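Long-range contacts in putative O-GlcNAcase nagJ (Clostridium perfringens, PDB 6PV5), which probably acts as a hexosaminidase of glycoside hydrolase family 84, represented here by its catalytic barrel and the domains flanking it in the sequence: residues E203-Q208 with K247-T252; M217-Y222 with D259-I264. All blocks are in the same frame, centred on the assembly; numbering follows the deposited sequence.

Contact 1 of 2, residues E203-Q208 with K247-T252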
loop_
_atom_site.group_PDB
_atom_site.type_symbol
_atom_site.label_atom_id
_atom_site.label_comp_id
_atom_site.label_asym_id
_atom_site.label_seq_id
_atom_site.Cartn_x
_atom_site.Cartn_y
_atom_site.Cartn_z
ATOM N N GLU A 203 3.883 17.615 -5.107
ATOM C CA GLU A 203 5.107 17.033 -4.569
ATOM C C GLU A 203 4.810 15.666 -3.939
ATOM O O GLU A 203 5.575 14.724 -4.122
ATOM C CB GLU A 203 5.800 17.976 -3.575
ATOM N N GLU A 204 3.700 15.552 -3.203
ATOM C CA GLU A 204 3.365 14.278 -2.557
ATOM C C GLU A 204 3.093 13.202 -3.615
ATOM O O GLU A 204 3.654 12.110 -3.573
ATOM C CB GLU A 204 2.204 14.478 -1.579
ATOM C CG GLU A 204 2.602 15.308 -0.369
ATOM C CD GLU A 204 1.488 15.698 0.584
ATOM O OE1 GLU A 204 0.354 16.001 0.126
ATOM O OE2 GLU A 204 1.753 15.686 1.806
ATOM N N ARG A 205 2.272 13.544 -4.607
ATOM C CA ARG A 205 1.939 12.627 -5.689
ATOM C C ARG A 205 3.179 12.094 -6.387
ATOM O O ARG A 205 3.327 10.874 -6.525
ATOM C CB ARG A 205 0.968 13.305 -6.641
ATOM C CG ARG A 205 -0.420 13.382 -6.041
ATOM C CD ARG A 205 -1.277 14.188 -6.970
ATOM N NE ARG A 205 -2.602 14.197 -6.404
ATOM C CZ ARG A 205 -3.490 15.144 -6.651
ATOM N NH1 ARG A 205 -4.680 15.066 -6.083
ATOM N NH2 ARG A 205 -3.190 16.151 -7.470
ATOM N N LEU A 206 4.101 13.007 -6.738
ATOM C CA LEU A 206 5.318 12.626 -7.430
ATOM C C LEU A 206 6.157 11.762 -6.509
ATOM O O LEU A 206 6.779 10.783 -6.934
ATOM C CB LEU A 206 6.096 13.881 -7.835
ATOM C CG LEU A 206 5.473 14.710 -8.959
ATOM C CD1 LEU A 206 6.219 16.034 -9.143
ATOM C CD2 LEU A 206 5.450 13.924 -10.263
ATOM N N ASP A 207 6.194 12.175 -5.238
ATOM C CA ASP A 207 6.942 11.421 -4.248
ATOM C C ASP A 207 6.328 10.024 -4.127
ATOM O O ASP A 207 7.036 9.032 -4.125
ATOM C CB ASP A 207 6.970 12.189 -2.925
ATOM C CG ASP A 207 7.611 11.386 -1.815
ATOM O OD1 ASP A 207 8.817 11.116 -1.913
ATOM O OD2 ASP A 207 6.880 11.002 -0.888
ATOM N N GLN A 208 4.996 9.939 -4.070
ATOM C CA GLN A 208 4.347 8.630 -3.989
ATOM C C GLN A 208 4.685 7.757 -5.209
ATOM O O GLN A 208 5.087 6.596 -5.068
ATOM C CB GLN A 208 2.839 8.793 -3.780
ATOM C CG GLN A 208 2.497 9.253 -2.373
ATOM C CD GLN A 208 2.335 8.136 -1.365
ATOM O OE1 GLN A 208 2.127 6.968 -1.717
ATOM N NE2 GLN A 208 2.432 8.498 -0.091
ATOM N N LYS A 247 1.049 16.279 -16.953
ATOM C CA LYS A 247 2.066 15.629 -17.773
ATOM C C LYS A 247 3.220 15.154 -16.901
ATOM O O LYS A 247 3.799 14.082 -17.114
ATOM C CB LYS A 247 2.613 16.584 -18.847
ATOM N N GLU A 248 3.566 15.991 -15.924
ATOM C CA GLU A 248 4.629 15.656 -14.997
ATOM C C GLU A 248 4.250 14.378 -14.233
ATOM O O GLU A 248 5.050 13.447 -14.138
ATOM C CB GLU A 248 4.937 16.881 -14.135
ATOM C CG GLU A 248 6.143 16.685 -13.240
ATOM C CD GLU A 248 6.525 17.883 -12.387
ATOM O OE1 GLU A 248 5.609 18.641 -11.966
ATOM O OE2 GLU A 248 7.745 18.052 -12.139
ATOM N N LEU A 249 3.004 14.307 -13.753
ATOM C CA LEU A 249 2.503 13.087 -13.122
ATOM C C LEU A 249 2.659 11.903 -14.078
ATOM O O LEU A 249 3.319 10.914 -13.733
ATOM C CB LEU A 249 1.040 13.274 -12.703
ATOM C CG LEU A 249 0.800 14.128 -11.458
ATOM C CD1 LEU A 249 -0.685 14.286 -11.167
ATOM C CD2 LEU A 249 1.510 13.552 -10.245
ATOM N N ILE A 250 2.111 12.047 -15.299
ATOM C CA ILE A 250 2.091 10.951 -16.263
ATOM C C ILE A 250 3.518 10.553 -16.624
ATOM O O ILE A 250 3.876 9.371 -16.557
ATOM C CB ILE A 250 1.212 11.302 -17.479
ATOM C CG1 ILE A 250 -0.208 11.650 -17.030
ATOM C CG2 ILE A 250 1.210 10.177 -18.503
ATOM C CD1 ILE A 250 -0.990 12.505 -18.016
ATOM N N LYS A 251 4.365 11.553 -16.900
ATOM C CA LYS A 251 5.749 11.275 -17.257
ATOM C C LYS A 251 6.469 10.584 -16.098
ATOM O O LYS A 251 7.181 9.593 -16.298
ATOM C CB LYS A 251 6.487 12.522 -17.770
ATOM N N THR A 252 6.272 11.092 -14.876
ATOM C CA THR A 252 6.947 10.475 -13.740
ATOM C C THR A 252 6.457 9.038 -13.565
ATOM O O THR A 252 7.241 8.149 -13.228
ATOM C CB THR A 252 6.791 11.296 -12.452
ATOM O OG1 THR A 252 7.232 12.624 -12.722
ATOM C CG2 THR A 252 7.552 10.736 -11.269
#

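Contact 2 of 2, residues M217-Y222 with D259-I264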
loop_
_atom_site.group_PDB
_atom_site.type_symbol
_atom_site.label_atom_id
_atom_site.label_comp_id
_atom_site.label_asym_id
_atom_site.label_seq_id
_atom_site.Cartn_x
_atom_site.Cartn_y
_atom_site.Cartn_z
ATOM N N MET A 217 5.148 -1.548 -7.205
ATOM C CA MET A 217 3.729 -1.305 -7.418
ATOM C C MET A 217 3.567 -0.626 -8.771
ATOM O O MET A 217 4.253 0.344 -9.053
ATOM C CB MET A 217 3.132 -0.390 -6.349
ATOM C CG MET A 217 3.437 -0.846 -4.927
ATOM S SD MET A 217 2.425 0.049 -3.700
ATOM C CE MET A 217 0.861 -0.809 -3.874
ATOM N N ASN A 218 2.594 -1.090 -9.563
ATOM C CA ASN A 218 2.621 -0.829 -10.992
ATOM C C ASN A 218 1.468 0.073 -11.398
ATOM O O ASN A 218 1.251 0.252 -12.585
ATOM C CB ASN A 218 2.659 -2.132 -11.808
ATOM C CG ASN A 218 1.414 -2.996 -11.686
ATOM O OD1 ASN A 218 0.476 -2.672 -10.952
ATOM N ND2 ASN A 218 1.380 -4.098 -12.422
ATOM N N ALA A 219 0.709 0.629 -10.440
ATOM C CA ALA A 219 -0.342 1.538 -10.864
ATOM C C ALA A 219 -0.669 2.586 -9.805
ATOM O O ALA A 219 -0.627 2.324 -8.609
ATOM C CB ALA A 219 -1.586 0.763 -11.238
ATOM N N TYR A 220 -1.079 3.755 -10.290
ATOM C CA TYR A 220 -1.607 4.817 -9.464
ATOM C C TYR A 220 -2.939 5.254 -10.043
ATOM O O TYR A 220 -2.997 5.743 -11.168
ATOM C CB TYR A 220 -0.595 5.969 -9.401
ATOM C CG TYR A 220 -1.137 7.272 -8.875
ATOM C CD1 TYR A 220 -1.638 7.370 -7.582
ATOM C CD2 TYR A 220 -1.141 8.413 -9.663
ATOM C CE1 TYR A 220 -2.152 8.561 -7.101
ATOM C CE2 TYR A 220 -1.636 9.619 -9.190
ATOM C CZ TYR A 220 -2.139 9.694 -7.902
ATOM O OH TYR A 220 -2.626 10.879 -7.422
ATOM N N ILE A 221 -4.011 5.091 -9.262
ATOM C CA ILE A 221 -5.326 5.484 -9.730
ATOM C C ILE A 221 -5.621 6.911 -9.290
ATOM O O ILE A 221 -5.861 7.204 -8.116
ATOM C CB ILE A 221 -6.422 4.469 -9.327
ATOM C CG1 ILE A 221 -6.053 3.048 -9.757
ATOM C CG2 ILE A 221 -7.765 4.887 -9.896
ATOM C CD1 ILE A 221 -7.059 2.005 -9.343
ATOM N N TYR A 222 -5.609 7.809 -10.274
ATOM C CA TYR A 222 -5.869 9.215 -10.044
ATOM C C TYR A 222 -7.368 9.449 -9.922
ATOM O O TYR A 222 -8.083 9.585 -10.919
ATOM C CB TYR A 222 -5.188 10.043 -11.133
ATOM C CG TYR A 222 -5.318 11.532 -10.958
ATOM C CD1 TYR A 222 -4.448 12.236 -10.133
ATOM C CD2 TYR A 222 -6.309 12.241 -11.619
ATOM C CE1 TYR A 222 -4.569 13.609 -9.965
ATOM C CE2 TYR A 222 -6.439 13.613 -11.462
ATOM C CZ TYR A 222 -5.550 14.302 -10.653
ATOM O OH TYR A 222 -5.690 15.656 -10.495
ATOM N N ASP A 259 1.486 2.536 -14.067
ATOM C CA ASP A 259 0.352 2.955 -14.876
ATOM C C ASP A 259 -0.380 4.099 -14.196
ATOM O O ASP A 259 -0.916 3.938 -13.097
ATOM C CB ASP A 259 -0.656 1.827 -15.133
ATOM C CG ASP A 259 -0.098 0.745 -16.032
ATOM O OD1 ASP A 259 0.607 1.103 -17.004
ATOM O OD2 ASP A 259 -0.367 -0.440 -15.756
ATOM N N PHE A 260 -0.408 5.245 -14.883
ATOM C CA PHE A 260 -1.267 6.329 -14.479
ATOM C C PHE A 260 -2.665 5.999 -14.976
ATOM O O PHE A 260 -2.912 6.002 -16.184
ATOM C CB PHE A 260 -0.781 7.667 -15.048
ATOM C CG PHE A 260 -1.534 8.857 -14.518
ATOM C CD1 PHE A 260 -2.716 9.269 -15.095
ATOM C CD2 PHE A 260 -1.039 9.587 -13.451
ATOM C CE1 PHE A 260 -3.396 10.374 -14.609
ATOM C CE2 PHE A 260 -1.723 10.682 -12.952
ATOM C CZ PHE A 260 -2.892 11.089 -13.543
ATOM N N VAL A 261 -3.565 5.724 -14.028
ATOM C CA VAL A 261 -4.948 5.400 -14.347
ATOM C C VAL A 261 -5.807 6.629 -14.078
ATOM O O VAL A 261 -5.883 7.102 -12.945
ATOM C CB VAL A 261 -5.437 4.169 -13.551
ATOM C CG1 VAL A 261 -6.848 3.772 -13.950
ATOM C CG2 VAL A 261 -4.488 2.988 -13.692
ATOM N N PHE A 262 -6.474 7.139 -15.110
ATOM C CA PHE A 262 -7.368 8.262 -14.897
ATOM C C PHE A 262 -8.788 7.767 -14.657
ATOM O O PHE A 262 -9.354 7.056 -15.495
ATOM C CB PHE A 262 -7.338 9.234 -16.082
ATOM C CG PHE A 262 -8.073 10.517 -15.784
ATOM C CD1 PHE A 262 -7.388 11.630 -15.308
ATOM C CD2 PHE A 262 -9.444 10.593 -15.904
ATOM C CE1 PHE A 262 -8.054 12.804 -14.997
ATOM C CE2 PHE A 262 -10.108 11.779 -15.614
ATOM C CZ PHE A 262 -9.415 12.878 -15.146
ATOM N N ALA A 263 -9.381 8.212 -13.538
ATOM C CA ALA A 263 -10.715 7.791 -13.148
ATOM C C ALA A 263 -11.720 8.892 -13.459
ATOM O O ALA A 263 -11.477 10.057 -13.152
ATOM C CB ALA A 263 -10.755 7.415 -11.677
ATOM N N ILE A 264 -12.869 8.484 -14.016
ATOM C CA ILE A 264 -13.981 9.356 -14.355
ATOM C C ILE A 264 -15.209 8.901 -13.567
ATOM O O ILE A 264 -15.532 7.717 -13.574
ATOM C CB ILE A 264 -14.257 9.283 -15.875
ATOM C CG1 ILE A 264 -12.990 9.545 -16.687
ATOM C CG2 ILE A 264 -15.360 10.254 -16.254
ATOM C CD1 ILE A 264 -13.108 9.202 -18.153
#

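Contact 1 of 2, residues E203-Q208 with K247-T252
Leu206 carries this contact, its two methyl groups dividing the work. Leu206 CD2 sits on Thr252, 3.3 Å from Thr252 OG1, a tight fit of a methyl against a hydroxyl oxygen, and also meets CB and CG2 of the same residue. Leu206 CD1 instead meets the carboxylate end of Glu248, 3.7 Å from Glu248 CD. Both partners cross the leucine at roughly a right angle. The glutamate gets there because its CG is anti to the backbone N (chi1 -173°) and the rest of the chain is extended, bringing CG close to both leucine methyls as well.

Leu249 CD2 touches both Arg205 CB (3.7 Å) and Leu206 CD2 (4.0 Å). Helices 202-214 and 243-255 are consecutive in the outer layer of a TIM barrel; their segments 203-208 and 247-252 run almost parallel (10°), with axes 9.9 Å apart and Leu206 level with Leu249. Packing between these two segments is apolar apart from the oxygens brushed by Leu206.

Thr252 is held in place from within its own helix. With OG1 beside the backbone N (chi1 -54°), the hydroxyl of Thr252 donates from OG1 back to Glu248 O at 2.7 Å, above the carbonyl plane, while Thr252 N reaches Glu248 O at 2.8 Å from the opposite face. That grip fixes the rotation of the side chain Leu206 leans on. Glu248 OE1 has a weak hydrogen bond to Gln202 NE2, a polar link at the start of helix 202-214. Arg205 touches chiefly through CB; from CG its chain runs extended to NE, which forms a salt bridge with Glu193, and Asp207, turned away from 247-252, pairs with Lys446.

Contact 2 of 2, residues M217-Y222 with D259-I264
Four rings, Tyr220, Tyr222, Phe260 and Phe262, form an aromatic cluster on one face of the strand pair. Phe260 CE2 comes to the edge of the Tyr220 ring, near its plane, with the two planes at 67°. Against Tyr222 the same phenylalanine is nearer parallel (28°) but slid along, so the rings barely overlap; Phe260 CZ instead lies 3.5 Å from Tyr222 CB. Tyr222 CD2 meets Phe262 CE1 obliquely at 3.8 Å. In plane at the ring edges lie Tyr220 CE2, beside Tyr222, and Ile264 CG1, beside Phe262. All four have CG anti to the backbone N, and neighbouring rings across the pair lie side by side.

The face with Ala219, Ile221 and Val261 is mostly aliphatic, with Asp259 at its start: Ile221 CG1 meets Val261 CB at 4.0 Å, and Ile221 CG2 meets Ala263 CB. Five backbone bonds join these parallel barrel strands, 219-222 and 259-264, from Asp259 N to Asn218 O (2.7 Å) through to a longer Ala263 N to Tyr222 O (3.2 Å).

Both tyrosine hydroxyls are paired outside the strand pair, Tyr220 OH with Glu193 and Tyr222 OH with Asp227 and Arg245, leaving the rings themselves in apolar packing.

In the fold
Contact 2 is barrel core and contact 1 the partly buried layer outside it, their centres about 11 Å apart. They interlock: helix 202-214, strand 219-222, helix 243-255 and strand 259-264 follow in chain order, so each contact joins an element to the next of its kind, and helix 243-255 is the crossover between the two strands of contact 2. The layers meet where Leu249 CB packs on Phe260 CE2 (3.8 Å) and Arg205 CZ on Tyr222 CE1 (3.8 Å). Contact 2 is knit by backbone hydrogen bonds and rings; contact 1 is side-chain packing round Leu206, with one exposed carboxylate, Glu248, at its side.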